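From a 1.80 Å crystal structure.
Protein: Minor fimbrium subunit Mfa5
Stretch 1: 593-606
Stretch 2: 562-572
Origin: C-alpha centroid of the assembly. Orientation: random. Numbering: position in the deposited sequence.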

# COMPACT_ATOMS: atom_id res chain seq x y z
N TYR A 593 13.51 -38.47 -35.71
CA TYR A 593 14.09 -38.54 -37.04
C TYR A 593 13.01 -38.66 -38.10
O TYR A 593 11.98 -39.31 -37.90
CB TYR A 593 15.04 -39.73 -37.14
CG TYR A 593 16.38 -39.46 -36.52
CD1 TYR A 593 17.36 -38.80 -37.23
CD2 TYR A 593 16.65 -39.83 -35.20
CE1 TYR A 593 18.58 -38.54 -36.67
CE2 TYR A 593 17.88 -39.56 -34.63
CZ TYR A 593 18.84 -38.93 -35.38
OH TYR A 593 20.08 -38.65 -34.86
N TYR A 594 13.22 -37.96 -39.21
CA TYR A 594 12.31 -38.00 -40.34
C TYR A 594 13.07 -38.41 -41.59
O TYR A 594 14.28 -38.15 -41.71
CB TYR A 594 11.66 -36.65 -40.55
CG TYR A 594 10.74 -36.30 -39.41
CD1 TYR A 594 9.40 -36.63 -39.47
CD2 TYR A 594 11.23 -35.67 -38.28
CE1 TYR A 594 8.55 -36.33 -38.44
CE2 TYR A 594 10.37 -35.36 -37.23
CZ TYR A 594 9.04 -35.69 -37.33
OH TYR A 594 8.18 -35.41 -36.30
N SER A 595 12.35 -39.05 -42.52
CA SER A 595 12.92 -39.53 -43.79
C SER A 595 12.72 -38.46 -44.84
O SER A 595 11.59 -38.22 -45.31
CB SER A 595 12.28 -40.86 -44.18
OG SER A 595 12.78 -41.31 -45.44
N VAL A 596 13.79 -37.77 -45.19
CA VAL A 596 13.69 -36.52 -45.95
C VAL A 596 14.22 -36.76 -47.36
O VAL A 596 15.41 -37.08 -47.51
CB VAL A 596 14.45 -35.38 -45.27
CG1 VAL A 596 14.32 -34.14 -46.08
CG2 VAL A 596 13.89 -35.20 -43.86
N PRO A 597 13.40 -36.58 -48.39
CA PRO A 597 13.91 -36.69 -49.76
C PRO A 597 14.14 -35.32 -50.36
O PRO A 597 13.51 -34.33 -49.94
CB PRO A 597 12.77 -37.43 -50.48
CG PRO A 597 11.55 -36.75 -49.89
CD PRO A 597 11.94 -36.36 -48.42
N PRO A 598 15.00 -35.20 -51.36
CA PRO A 598 15.07 -33.94 -52.12
C PRO A 598 13.78 -33.74 -52.92
O PRO A 598 13.11 -34.70 -53.31
CB PRO A 598 16.28 -34.14 -53.03
CG PRO A 598 16.35 -35.62 -53.25
CD PRO A 598 15.80 -36.29 -51.98
N THR A 599 13.43 -32.48 -53.15
CA THR A 599 12.26 -32.23 -53.98
C THR A 599 12.47 -32.72 -55.40
O THR A 599 11.51 -33.11 -56.07
CB THR A 599 11.90 -30.75 -53.98
OG1 THR A 599 13.01 -29.96 -54.40
CG2 THR A 599 11.49 -30.35 -52.59
N ASN A 600 13.70 -32.71 -55.89
CA ASN A 600 13.96 -33.23 -57.22
C ASN A 600 15.36 -33.82 -57.27
O ASN A 600 16.23 -33.45 -56.49
CB ASN A 600 13.85 -32.17 -58.31
CG ASN A 600 14.42 -30.85 -57.89
OD1 ASN A 600 14.40 -30.49 -56.72
ND2 ASN A 600 14.94 -30.12 -58.85
N THR A 601 15.57 -34.74 -58.21
CA THR A 601 16.87 -35.38 -58.37
C THR A 601 17.65 -34.88 -59.58
O THR A 601 18.81 -35.27 -59.76
CB THR A 601 16.67 -36.90 -58.49
OG1 THR A 601 15.73 -37.15 -59.53
CG2 THR A 601 16.15 -37.44 -57.19
N VAL A 602 17.04 -34.02 -60.38
CA VAL A 602 17.69 -33.33 -61.48
C VAL A 602 17.37 -31.85 -61.37
O VAL A 602 16.21 -31.47 -61.20
CB VAL A 602 17.25 -33.89 -62.84
CG1 VAL A 602 17.80 -33.03 -63.94
CG2 VAL A 602 17.69 -35.33 -62.99
N ILE A 603 18.40 -31.02 -61.48
CA ILE A 603 18.24 -29.57 -61.44
C ILE A 603 18.79 -28.99 -62.73
O ILE A 603 19.96 -29.21 -63.08
CB ILE A 603 18.96 -28.93 -60.23
CG1 ILE A 603 18.40 -29.44 -58.91
CG2 ILE A 603 18.88 -27.40 -60.35
CD1 ILE A 603 19.32 -29.14 -57.70
N THR A 604 17.98 -28.18 -63.39
CA THR A 604 18.41 -27.43 -64.56
C THR A 604 18.38 -25.95 -64.23
O THR A 604 17.32 -25.41 -63.93
CB THR A 604 17.51 -27.70 -65.77
OG1 THR A 604 17.43 -29.11 -66.02
CG2 THR A 604 18.06 -26.99 -66.99
N THR A 605 19.55 -25.31 -64.30
CA THR A 605 19.72 -23.92 -63.91
C THR A 605 19.31 -22.99 -65.05
O THR A 605 19.01 -23.42 -66.16
CB THR A 605 21.17 -23.66 -63.50
OG1 THR A 605 22.07 -24.33 -64.38
CG2 THR A 605 21.41 -24.15 -62.09
N ALA A 606 19.31 -21.68 -64.75
CA ALA A 606 18.91 -20.68 -65.73
C ALA A 606 19.86 -20.66 -66.93
O ALA A 606 19.43 -20.44 -68.07
CB ALA A 606 18.85 -19.30 -65.08
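Stretch 2, residues 562-572: VLQSQDFFLPS

Stretch 2 runs antiparallel to stretch 1 in the sense of its register: Pro 571 lies nearest Tyr 594, Phe 569 nearest Val 596, and Leu 563, at the other end, nearest Thr 605. No backbone hydrogen bond joins the two segments; side chains fill most of the space between them, and the two stretches together bury 545 Å². Stretch 1 consists of a strand through Val 596, a loop that begins with two prolines, and a second strand at 602-604. Stretch 2 is extended for most of its length, but it turns a corner at Gln 564, between a weakly bonded strand at about 562-563 and a strand that includes Asp 567 and Phe 568.

From Asp 567 to Ser 572 the side chains alternate. Asp 567, Phe 569 and Pro 571 point toward stretch 1, whereas Phe 568, Leu 570 and Ser 572 point away. Phe 569 is the main bump, with the largest covered area of any residue here. Its chi1 is t, and its flat ring sits in a hollow lined by Tyr 594, Ser 595 O, Val 596 and Pro 597. Val 596 CG2 sits over one face, 3.9 Å from the centroid of the Phe 569 ring and only 12° off the normal, a CH-pi contact well suited to a compact beta-branched side chain. Around the same ring, Tyr 594 CB comes within 3.7 Å of Phe 569 CE2, Pro 597 CD within 3.9 Å of Phe 569 CE1, and the backbone atom Ser 595 O within 3.6 Å of Phe 569 CZ. Next along, the compact ring of Pro 571 packs on the tyrosine, Pro 571 CB lying 3.5 Å from Tyr 594 CD1.

At the corner the contact becomes polar. Gln 564, with chi1 and chi2 both t, extends to Asn 600, and the two amides pair reciprocally: Asn 600 ND2 donates to Gln 564 OE1 and Gln 564 NE2 donates to Asn 600 OD1, each at 2.9 Å. Each amide carries both a donor and an acceptor, so the two amides can satisfy each other. Asn 600 is steadied from its own side, for Thr 599 OG1 donates to Asn 600 OD1 at 2.8 Å and Asn 600 ND2 also reaches Val 602 O at 3.0 Å.

Beyond the corner, buried Ile 603 points toward stretch 2. Ile 603 CG1 lies 3.6 Å from Gln 564 OE1, an apolar neighbour for the amide; Ile 603 CD1 packs 4.2 Å from Leu 563 CB. Leucine suits its place, its apolar side chain pointing toward stretch 1, where apolar atoms of Ile 603 and Thr 605 meet it. Thr 605 CG2 closes this end, 4.0 Å from Leu 563 O.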

# COMPACT_ATOMS: atom_id res chain seq x y z
N VAL A 562 25.09 -22.94 -54.04
CA VAL A 562 23.67 -23.27 -53.98
C VAL A 562 23.10 -23.29 -55.39
O VAL A 562 23.18 -22.30 -56.12
CB VAL A 562 22.91 -22.26 -53.09
CG1 VAL A 562 21.43 -22.56 -53.14
CG2 VAL A 562 23.43 -22.32 -51.69
N LEU A 563 22.48 -24.42 -55.76
CA LEU A 563 21.96 -24.61 -57.12
C LEU A 563 20.48 -24.32 -57.25
O LEU A 563 20.00 -24.07 -58.36
CB LEU A 563 22.20 -26.06 -57.58
CG LEU A 563 23.65 -26.45 -57.77
CD1 LEU A 563 23.82 -27.98 -57.79
CD2 LEU A 563 24.16 -25.83 -59.07
N GLN A 564 19.74 -24.39 -56.15
CA GLN A 564 18.29 -24.34 -56.14
C GLN A 564 17.89 -23.79 -54.78
O GLN A 564 18.52 -24.12 -53.77
CB GLN A 564 17.73 -25.73 -56.38
CG GLN A 564 16.27 -25.86 -56.23
CD GLN A 564 15.82 -27.23 -56.67
OE1 GLN A 564 15.61 -27.47 -57.85
NE2 GLN A 564 15.68 -28.13 -55.72
N SER A 565 16.84 -22.97 -54.74
CA SER A 565 16.44 -22.35 -53.49
C SER A 565 16.19 -23.38 -52.39
O SER A 565 15.55 -24.41 -52.61
CB SER A 565 15.17 -21.52 -53.69
OG SER A 565 15.39 -20.46 -54.59
N GLN A 566 16.70 -23.09 -51.20
CA GLN A 566 16.38 -23.91 -50.05
C GLN A 566 14.86 -23.98 -49.88
O GLN A 566 14.14 -23.04 -50.22
CB GLN A 566 17.06 -23.32 -48.81
CG GLN A 566 16.69 -23.99 -47.52
CD GLN A 566 15.85 -23.07 -46.64
OE1 GLN A 566 16.26 -21.96 -46.31
NE2 GLN A 566 14.68 -23.55 -46.26
N ASP A 567 14.37 -25.13 -49.43
CA ASP A 567 12.95 -25.28 -49.13
C ASP A 567 12.81 -26.03 -47.81
O ASP A 567 13.79 -26.47 -47.21
CB ASP A 567 12.17 -25.95 -50.27
CG ASP A 567 12.62 -27.39 -50.57
OD1 ASP A 567 13.07 -28.11 -49.68
OD2 ASP A 567 12.49 -27.81 -51.73
N PHE A 568 11.57 -26.18 -47.36
CA PHE A 568 11.27 -26.86 -46.12
C PHE A 568 10.59 -28.19 -46.39
O PHE A 568 9.87 -28.34 -47.38
CB PHE A 568 10.38 -26.01 -45.22
CG PHE A 568 11.06 -24.80 -44.69
CD1 PHE A 568 10.97 -23.60 -45.35
CD2 PHE A 568 11.81 -24.87 -43.52
CE1 PHE A 568 11.60 -22.47 -44.88
CE2 PHE A 568 12.45 -23.72 -43.05
CZ PHE A 568 12.34 -22.53 -43.73
N PHE A 569 10.80 -29.12 -45.47
CA PHE A 569 10.22 -30.45 -45.49
C PHE A 569 9.12 -30.54 -44.45
O PHE A 569 9.33 -30.16 -43.29
CB PHE A 569 11.28 -31.52 -45.21
CG PHE A 569 10.71 -32.87 -44.83
CD1 PHE A 569 10.31 -33.78 -45.81
CD2 PHE A 569 10.59 -33.25 -43.50
CE1 PHE A 569 9.79 -35.02 -45.46
CE2 PHE A 569 10.06 -34.48 -43.14
CZ PHE A 569 9.67 -35.38 -44.13
N LEU A 570 7.98 -31.09 -44.84
CA LEU A 570 6.87 -31.35 -43.93
C LEU A 570 6.49 -32.82 -43.99
O LEU A 570 6.11 -33.31 -45.06
CB LEU A 570 5.68 -30.46 -44.31
CG LEU A 570 4.70 -30.12 -43.20
CD1 LEU A 570 5.39 -29.36 -42.08
CD2 LEU A 570 3.54 -29.31 -43.76
N PRO A 571 6.58 -33.55 -42.90
CA PRO A 571 6.26 -34.98 -42.93
C PRO A 571 4.75 -35.17 -42.98
O PRO A 571 3.97 -34.22 -42.93
CB PRO A 571 6.86 -35.49 -41.63
CG PRO A 571 6.72 -34.31 -40.70
CD PRO A 571 6.80 -33.07 -41.53
N SER A 572 4.34 -36.43 -43.11
CA SER A 572 2.93 -36.78 -43.03
C SER A 572 2.52 -36.98 -41.57
O SER A 572 3.35 -37.13 -40.68
CB SER A 572 2.63 -38.03 -43.84
OG SER A 572 2.22 -37.70 -45.16